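Long-range contacts in putative lipoprotein (Bacteroides fragilis, PDB 3QNK), which is of unknown specificity but, as a SusD-like outer-membrane lipoprotein, probably binds glycans at the cell surface for uptake: residues G275-L280 / T468-V473; S296-D301 / F481-T486; A321-H326 / T357-W362. One frame throughout, in Å; residues are numbered along the deposited sequence.

Interaction 1: residues G275-L280 / T468-V473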
# COMPACT_ATOMS: atom_id res chain seq x y z
N GLY B 275 -18.47 -16.20 -9.05
CA GLY B 275 -19.61 -16.70 -9.81
C GLY B 275 -19.19 -17.92 -10.59
O GLY B 275 -18.73 -17.79 -11.73
N PRO B 276 -19.30 -19.13 -10.00
CA PRO B 276 -18.93 -20.35 -10.75
C PRO B 276 -19.57 -20.36 -12.15
O PRO B 276 -20.72 -19.93 -12.30
CB PRO B 276 -19.48 -21.48 -9.87
CG PRO B 276 -19.52 -20.92 -8.51
CD PRO B 276 -19.81 -19.46 -8.66
N THR B 277 -18.82 -20.78 -13.18
CA THR B 277 -19.28 -20.78 -14.57
C THR B 277 -20.02 -22.05 -14.93
O THR B 277 -19.87 -23.09 -14.29
CB THR B 277 -18.08 -20.69 -15.50
OG1 THR B 277 -17.16 -21.70 -15.06
CG2 THR B 277 -17.41 -19.34 -15.48
N GLN B 278 -20.75 -22.01 -16.03
CA GLN B 278 -21.41 -23.20 -16.51
C GLN B 278 -20.33 -24.23 -16.92
O GLN B 278 -20.52 -25.42 -16.71
CB GLN B 278 -22.38 -22.84 -17.64
CG GLN B 278 -23.37 -23.94 -17.97
CD GLN B 278 -24.01 -24.51 -16.73
OE1 GLN B 278 -24.47 -23.76 -15.85
NE2 GLN B 278 -23.96 -25.82 -16.61
N GLU B 279 -19.17 -23.75 -17.38
CA GLU B 279 -18.03 -24.60 -17.78
C GLU B 279 -17.49 -25.41 -16.60
O GLU B 279 -17.14 -26.59 -16.77
CB GLU B 279 -16.89 -23.77 -18.39
CG GLU B 279 -17.20 -23.37 -19.82
CD GLU B 279 -18.05 -22.14 -20.05
OE1 GLU B 279 -18.44 -21.48 -19.05
OE2 GLU B 279 -18.35 -21.85 -21.23
N LEU B 280 -17.46 -24.80 -15.41
CA LEU B 280 -17.06 -25.52 -14.21
C LEU B 280 -18.17 -26.46 -13.77
O LEU B 280 -17.87 -27.60 -13.40
CB LEU B 280 -16.68 -24.57 -13.06
CG LEU B 280 -16.37 -25.22 -11.72
CD1 LEU B 280 -15.14 -26.18 -11.80
CD2 LEU B 280 -16.20 -24.19 -10.66
N THR B 468 -11.91 -17.88 -22.93
CA THR B 468 -12.79 -17.72 -24.09
C THR B 468 -14.14 -17.18 -23.66
O THR B 468 -14.21 -16.41 -22.70
CB THR B 468 -12.98 -19.06 -24.83
OG1 THR B 468 -13.28 -20.09 -23.90
CG2 THR B 468 -11.79 -19.44 -25.65
N THR B 469 -15.22 -17.57 -24.37
CA THR B 469 -16.57 -17.19 -24.02
C THR B 469 -17.03 -18.14 -22.94
O THR B 469 -17.04 -19.36 -23.15
CB THR B 469 -17.48 -17.15 -25.23
OG1 THR B 469 -16.99 -16.16 -26.12
CG2 THR B 469 -18.92 -16.82 -24.87
N LEU B 470 -17.36 -17.58 -21.77
CA LEU B 470 -17.81 -18.32 -20.60
C LEU B 470 -19.31 -18.13 -20.47
O LEU B 470 -19.87 -17.16 -20.97
CB LEU B 470 -17.07 -17.90 -19.33
CG LEU B 470 -15.55 -18.04 -19.38
CD1 LEU B 470 -14.94 -17.41 -18.18
CD2 LEU B 470 -15.10 -19.52 -19.47
N HIS B 471 -19.97 -19.11 -19.84
CA HIS B 471 -21.41 -19.17 -19.76
C HIS B 471 -21.93 -19.27 -18.33
O HIS B 471 -21.17 -19.43 -17.38
CB HIS B 471 -21.88 -20.38 -20.58
CG HIS B 471 -21.52 -20.28 -22.03
ND1 HIS B 471 -20.30 -20.74 -22.51
CD2 HIS B 471 -22.18 -19.67 -23.04
CE1 HIS B 471 -20.29 -20.45 -23.80
NE2 HIS B 471 -21.39 -19.79 -24.16
N GLY B 472 -23.25 -19.17 -18.22
CA GLY B 472 -23.99 -19.29 -16.97
C GLY B 472 -25.44 -19.62 -17.25
O GLY B 472 -25.78 -20.00 -18.37
N VAL B 473 -26.30 -19.51 -16.25
CA VAL B 473 -27.73 -19.76 -16.43
C VAL B 473 -28.53 -18.52 -15.98
O VAL B 473 -28.03 -17.69 -15.22
CB VAL B 473 -28.28 -21.07 -15.79
CG1 VAL B 473 -27.59 -22.29 -16.39
CG2 VAL B 473 -28.18 -21.06 -14.26
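Glu279 reaches across to the backbone and ring of His471, and its carboxylate makes two bonds there. Its CG stands anti to the carbonyl carbon, and a bend at chi2 (84°) turns CD toward the strand. No atom of 468-473 lies within 4.2 Å of CB or CG of Glu279; the contact begins at CD. This CD lies in the plane of the His471 ring, at the edge. From there OE1 accepts from His471 N at 2.9 Å, on its syn side, and also lies against CA and CB of Leu470. OE2 accepts from His471 ND1 at 2.6 Å. That bond is nearly straight and lies close to the ring plane. The ND1 bond helps set the rotation of the imidazole; the bond to His471 N ties the carboxylate to the backbone.

One residue back, Gln278 N donates to His471 O at 2.9 Å. Gln278 OE1 lies 3.5 Å from Val473 CG1, and its hydrogen-bond partner is Tyr359. Thr277 CG2 packs on Leu470 CB and CD1. Thr277 OG1 accepts from Leu280 N and is also bonded to Asp44 O.

This is an N-capped first turn of helix 278-283 joined to edge strand 469-475, with a His-carboxylate hydrogen bond between them.

Interaction 2: residues S296-D301 / F481-T486; sequences SQAPAD and FKVTKT
Val483 points its two methyl groups at different parts of the 296-301 loop. CG2 meets Ala298 CB at 3.8 Å, methyl against methyl. CG1 stands anti to the backbone N (chi1 179°) and lies 3.9 Å from Ser296 O, close also to Ser296 CA. Ser296 and Ala298 thus each meet a different branch of Val483. The CB of Ala298 is directed at the strand, and Phe304 touches both Ala298 and Val483 from strand 304-305. Tyr295 also packs on Val483.

Lys482 is oriented differently. Its chain runs past the carbonyl of Ala300 instead of ending on it. CG and CD of Lys482 both lie 3.6 Å from Ala300 O, and CB is only slightly farther away. The chain is extended as far as CE and bends at chi4 (-134°), which sets the place of NZ. NZ of Lys482 comes 4.4 Å from Asp301 CA. Ala300 CA also sits 3.8 Å from Val483 O.

The CB of Ser296 points away from the strand, and its OG bonds to Asp282 OD2, in helix 278-283. The strand in turn is paired through its backbone with strand 469-475, where Lys482 bonds to Arg474 and Thr484 to Gly472.

No hydrogen bond joins the two segments. The loop is held on the strand by van der Waals packing, apolar between Ala298 and Val483 and otherwise mostly carbon against carbonyl oxygen. With no directional bond, the hold probably depends on fit of shape.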
# COMPACT_ATOMS: atom_id res chain seq x y z
N SER B 296 -23.00 -25.67 -21.40
CA SER B 296 -22.32 -24.45 -21.85
C SER B 296 -22.53 -24.11 -23.29
O SER B 296 -22.67 -22.92 -23.59
CB SER B 296 -20.83 -24.51 -21.58
OG SER B 296 -20.61 -24.54 -20.18
N GLN B 297 -22.57 -25.12 -24.18
CA GLN B 297 -22.70 -24.86 -25.63
C GLN B 297 -24.15 -24.98 -26.11
O GLN B 297 -24.40 -25.02 -27.33
CB GLN B 297 -21.76 -25.75 -26.45
CG GLN B 297 -20.26 -25.67 -26.04
CD GLN B 297 -19.70 -24.28 -25.84
OE1 GLN B 297 -19.79 -23.43 -26.73
NE2 GLN B 297 -19.09 -24.03 -24.66
N ALA B 298 -25.11 -24.96 -25.17
CA ALA B 298 -26.53 -25.00 -25.50
C ALA B 298 -26.95 -23.73 -26.23
O ALA B 298 -26.43 -22.66 -25.89
CB ALA B 298 -27.35 -25.15 -24.23
N PRO B 299 -27.87 -23.81 -27.22
CA PRO B 299 -28.36 -22.55 -27.85
C PRO B 299 -29.09 -21.69 -26.81
O PRO B 299 -29.73 -22.24 -25.91
CB PRO B 299 -29.29 -23.03 -28.97
CG PRO B 299 -29.64 -24.42 -28.65
CD PRO B 299 -28.57 -25.01 -27.75
N ALA B 300 -28.95 -20.36 -26.89
CA ALA B 300 -29.53 -19.39 -25.95
C ALA B 300 -31.08 -19.38 -25.93
O ALA B 300 -31.67 -18.95 -24.94
CB ALA B 300 -29.02 -17.99 -26.26
N ASP B 301 -31.72 -19.80 -27.03
CA ASP B 301 -33.18 -19.82 -27.11
C ASP B 301 -33.75 -21.10 -26.49
O ASP B 301 -34.95 -21.19 -26.32
CB ASP B 301 -33.68 -19.63 -28.56
CG ASP B 301 -33.14 -20.57 -29.63
OD1 ASP B 301 -31.96 -21.00 -29.51
OD2 ASP B 301 -33.82 -20.72 -30.67
N PHE B 481 -34.86 -22.38 -16.99
CA PHE B 481 -33.71 -21.55 -17.28
C PHE B 481 -33.24 -21.70 -18.73
O PHE B 481 -33.59 -22.67 -19.41
CB PHE B 481 -32.55 -21.89 -16.32
CG PHE B 481 -31.95 -23.26 -16.54
CD1 PHE B 481 -32.49 -24.38 -15.92
CD2 PHE B 481 -30.84 -23.42 -17.35
CE1 PHE B 481 -31.95 -25.66 -16.15
CE2 PHE B 481 -30.29 -24.69 -17.58
CZ PHE B 481 -30.85 -25.80 -16.97
N LYS B 482 -32.44 -20.71 -19.17
CA LYS B 482 -31.73 -20.58 -20.44
C LYS B 482 -30.22 -20.50 -20.11
O LYS B 482 -29.87 -20.00 -19.03
CB LYS B 482 -32.18 -19.31 -21.20
CG LYS B 482 -33.56 -19.36 -21.88
CD LYS B 482 -33.96 -17.94 -22.29
CE LYS B 482 -35.16 -17.81 -23.20
NZ LYS B 482 -34.90 -16.86 -24.33
N VAL B 483 -29.34 -20.97 -21.03
CA VAL B 483 -27.87 -20.86 -20.86
C VAL B 483 -27.47 -19.51 -21.45
O VAL B 483 -27.92 -19.16 -22.54
CB VAL B 483 -27.08 -22.06 -21.46
CG1 VAL B 483 -25.57 -21.88 -21.27
CG2 VAL B 483 -27.56 -23.38 -20.83
N THR B 484 -26.67 -18.75 -20.74
CA THR B 484 -26.24 -17.40 -21.14
C THR B 484 -24.74 -17.29 -21.35
O THR B 484 -24.00 -18.08 -20.77
CB THR B 484 -26.61 -16.41 -20.00
OG1 THR B 484 -25.93 -16.78 -18.78
CG2 THR B 484 -28.11 -16.33 -19.78
N LYS B 485 -24.29 -16.26 -22.09
CA LYS B 485 -22.87 -15.88 -22.21
C LYS B 485 -22.60 -14.99 -21.00
O LYS B 485 -23.41 -14.10 -20.73
CB LYS B 485 -22.59 -15.15 -23.54
CG LYS B 485 -22.42 -16.06 -24.74
CD LYS B 485 -22.42 -15.26 -26.03
CE LYS B 485 -21.74 -15.93 -27.22
NZ LYS B 485 -22.64 -16.81 -28.01
N THR B 486 -21.56 -15.26 -20.21
CA THR B 486 -21.32 -14.45 -19.00
C THR B 486 -20.10 -13.56 -19.13
O THR B 486 -20.00 -12.57 -18.40
CB THR B 486 -21.21 -15.34 -17.76
OG1 THR B 486 -20.30 -16.40 -18.05
CG2 THR B 486 -22.56 -15.91 -17.30

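Interaction 3: residues A321-H326 / T357-W362; sequences ANIVFH and TGYNVW
Strand 323-324, directly after helix 317-322, pairs with 360-361 in a short antiparallel sheet. Val324 and Asn360 form its hydrogen-bonded pair. Val324 N donates to Asn360 O at 2.9 Å, and Asn360 N returns a bond to Val324 O at 3.0 Å. Ile323 and Val361 are the non-hydrogen-bonded pair. Next to them, Trp362 N donates to Asn322 O at 2.8 Å, which links the end of the helix to the residue that follows the strand.

Val324 and Asn360 send their side chains to the same face, with CB atoms 4.0 Å apart. The CG2 of Val324 stands beside its backbone N, lies 3.5 Å from Val361 O and packs on Trp362 CB. Trp362 CG is anti to its backbone N (chi1 -163°). The end of the indole leads away, though CE3 stays near Val324 CG2. Tyr359 touches Ile323 and Phe325 with the same ring atom: its CD1 is 3.5 Å from Ile323 CG2 and 3.8 Å from Phe325 CB. The Phe325 CB lies at the ring edge. Tyr359 OH bonds to Tyr312 OH.

Where direct pairing stops, a water takes over. It accepts from His326 N and donates to Gly358 O at 2.7 Å.

Several buried backbone N and O atoms are thus satisfied by strand pairing and a water, while aliphatic and aromatic groups pack alongside.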
# COMPACT_ATOMS: atom_id res chain seq x y z
N ALA B 321 -20.85 -29.45 -2.43
CA ALA B 321 -19.90 -28.89 -1.48
C ALA B 321 -19.36 -27.56 -1.95
O ALA B 321 -19.00 -26.73 -1.12
CB ALA B 321 -18.75 -29.86 -1.27
N ASN B 322 -19.27 -27.35 -3.27
CA ASN B 322 -18.70 -26.14 -3.85
C ASN B 322 -19.71 -25.13 -4.41
O ASN B 322 -19.41 -23.92 -4.46
CB ASN B 322 -17.79 -26.52 -5.02
CG ASN B 322 -16.44 -27.01 -4.66
OD1 ASN B 322 -15.46 -26.28 -4.79
ND2 ASN B 322 -16.32 -28.29 -4.31
N ILE B 323 -20.84 -25.62 -4.98
CA ILE B 323 -21.75 -24.77 -5.73
C ILE B 323 -23.05 -24.47 -5.00
O ILE B 323 -23.76 -25.39 -4.58
CB ILE B 323 -22.02 -25.43 -7.13
CG1 ILE B 323 -20.71 -25.81 -7.90
CG2 ILE B 323 -22.93 -24.59 -8.01
CD1 ILE B 323 -19.60 -24.71 -8.06
N VAL B 324 -23.38 -23.17 -4.91
CA VAL B 324 -24.66 -22.62 -4.45
C VAL B 324 -25.42 -22.32 -5.76
O VAL B 324 -24.97 -21.48 -6.55
CB VAL B 324 -24.51 -21.38 -3.52
CG1 VAL B 324 -25.88 -20.80 -3.14
CG2 VAL B 324 -23.70 -21.69 -2.28
N PHE B 325 -26.52 -23.07 -5.99
CA PHE B 325 -27.33 -22.97 -7.22
C PHE B 325 -28.84 -22.73 -6.90
O PHE B 325 -29.24 -22.71 -5.74
CB PHE B 325 -27.16 -24.25 -8.08
CG PHE B 325 -27.37 -25.50 -7.26
CD1 PHE B 325 -28.66 -25.99 -7.02
CD2 PHE B 325 -26.30 -26.19 -6.71
CE1 PHE B 325 -28.85 -27.10 -6.23
CE2 PHE B 325 -26.50 -27.31 -5.92
CZ PHE B 325 -27.78 -27.74 -5.66
N HIS B 326 -29.66 -22.49 -7.94
CA HIS B 326 -31.08 -22.25 -7.78
C HIS B 326 -31.68 -23.41 -7.03
O HIS B 326 -31.57 -24.56 -7.47
CB HIS B 326 -31.74 -22.09 -9.15
CG HIS B 326 -33.21 -21.80 -9.07
ND1 HIS B 326 -33.68 -20.55 -8.70
CD2 HIS B 326 -34.28 -22.59 -9.34
CE1 HIS B 326 -35.00 -20.62 -8.75
NE2 HIS B 326 -35.40 -21.83 -9.14
N THR B 357 -23.68 -15.45 -13.18
CA THR B 357 -23.62 -16.82 -13.73
C THR B 357 -24.77 -17.70 -13.32
O THR B 357 -24.98 -18.70 -13.98
CB THR B 357 -22.32 -17.51 -13.35
OG1 THR B 357 -22.34 -17.85 -11.96
CG2 THR B 357 -21.09 -16.66 -13.70
N GLY B 358 -25.45 -17.36 -12.22
CA GLY B 358 -26.53 -18.16 -11.64
C GLY B 358 -26.03 -19.08 -10.56
O GLY B 358 -26.78 -19.95 -10.09
N TYR B 359 -24.76 -18.88 -10.15
CA TYR B 359 -24.08 -19.67 -9.12
C TYR B 359 -23.27 -18.77 -8.21
O TYR B 359 -22.85 -17.69 -8.63
CB TYR B 359 -23.11 -20.71 -9.76
CG TYR B 359 -23.76 -21.61 -10.77
CD1 TYR B 359 -24.62 -22.63 -10.37
CD2 TYR B 359 -23.59 -21.39 -12.14
CE1 TYR B 359 -25.30 -23.42 -11.31
CE2 TYR B 359 -24.26 -22.18 -13.09
CZ TYR B 359 -25.10 -23.21 -12.66
OH TYR B 359 -25.78 -24.00 -13.54
N ASN B 360 -23.00 -19.26 -6.98
CA ASN B 360 -22.13 -18.66 -5.97
C ASN B 360 -21.29 -19.77 -5.39
O ASN B 360 -21.68 -20.94 -5.49
CB ASN B 360 -22.92 -17.94 -4.86
CG ASN B 360 -23.58 -16.68 -5.30
OD1 ASN B 360 -24.73 -16.69 -5.69
ND2 ASN B 360 -22.88 -15.57 -5.21
N VAL B 361 -20.16 -19.42 -4.78
CA VAL B 361 -19.29 -20.41 -4.14
C VAL B 361 -19.89 -20.87 -2.75
O VAL B 361 -20.60 -20.10 -2.08
CB VAL B 361 -17.84 -19.86 -4.01
CG1 VAL B 361 -17.79 -18.71 -2.99
CG2 VAL B 361 -16.86 -20.95 -3.61
N TRP B 362 -19.62 -22.13 -2.36
CA TRP B 362 -19.89 -22.67 -1.02
C TRP B 362 -18.48 -22.88 -0.32
O TRP B 362 -17.88 -21.91 0.19
CB TRP B 362 -20.74 -23.96 -1.04
CG TRP B 362 -21.35 -24.29 0.28
CD1 TRP B 362 -20.81 -24.07 1.51
CD2 TRP B 362 -22.65 -24.86 0.50
NE1 TRP B 362 -21.69 -24.46 2.50
CE2 TRP B 362 -22.83 -24.96 1.91
CE3 TRP B 362 -23.73 -25.21 -0.34
CZ2 TRP B 362 -24.01 -25.46 2.48
CZ3 TRP B 362 -24.88 -25.73 0.23
CH2 TRP B 362 -25.01 -25.86 1.63
O HOH W 1 -28.39 -22.03 -10.43

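In the fold
The three contacts lie on the same side of the chain's centre, in the SusD-family part of the chain. Interactions 1 and 2 have centres about 10 Å apart and share a sheet: strands 469-475 and 480-488 are neighbours in it, with Leu470 O 2.7 Å from Thr486 N. Their segments alternate along the chain. Interaction 3 is nested inside the loops closed by both. Its centre is about 12 Å from that of interaction 1, and two probable hydrogen bonds join them: Pro276 O to Thr357 OG1 and Gln278 OE1 to Tyr359 OH, each 2.7 Å. Interactions 2 and 3, about 17 Å apart between centres, meet through Thr486 CG2 and Thr357 CA.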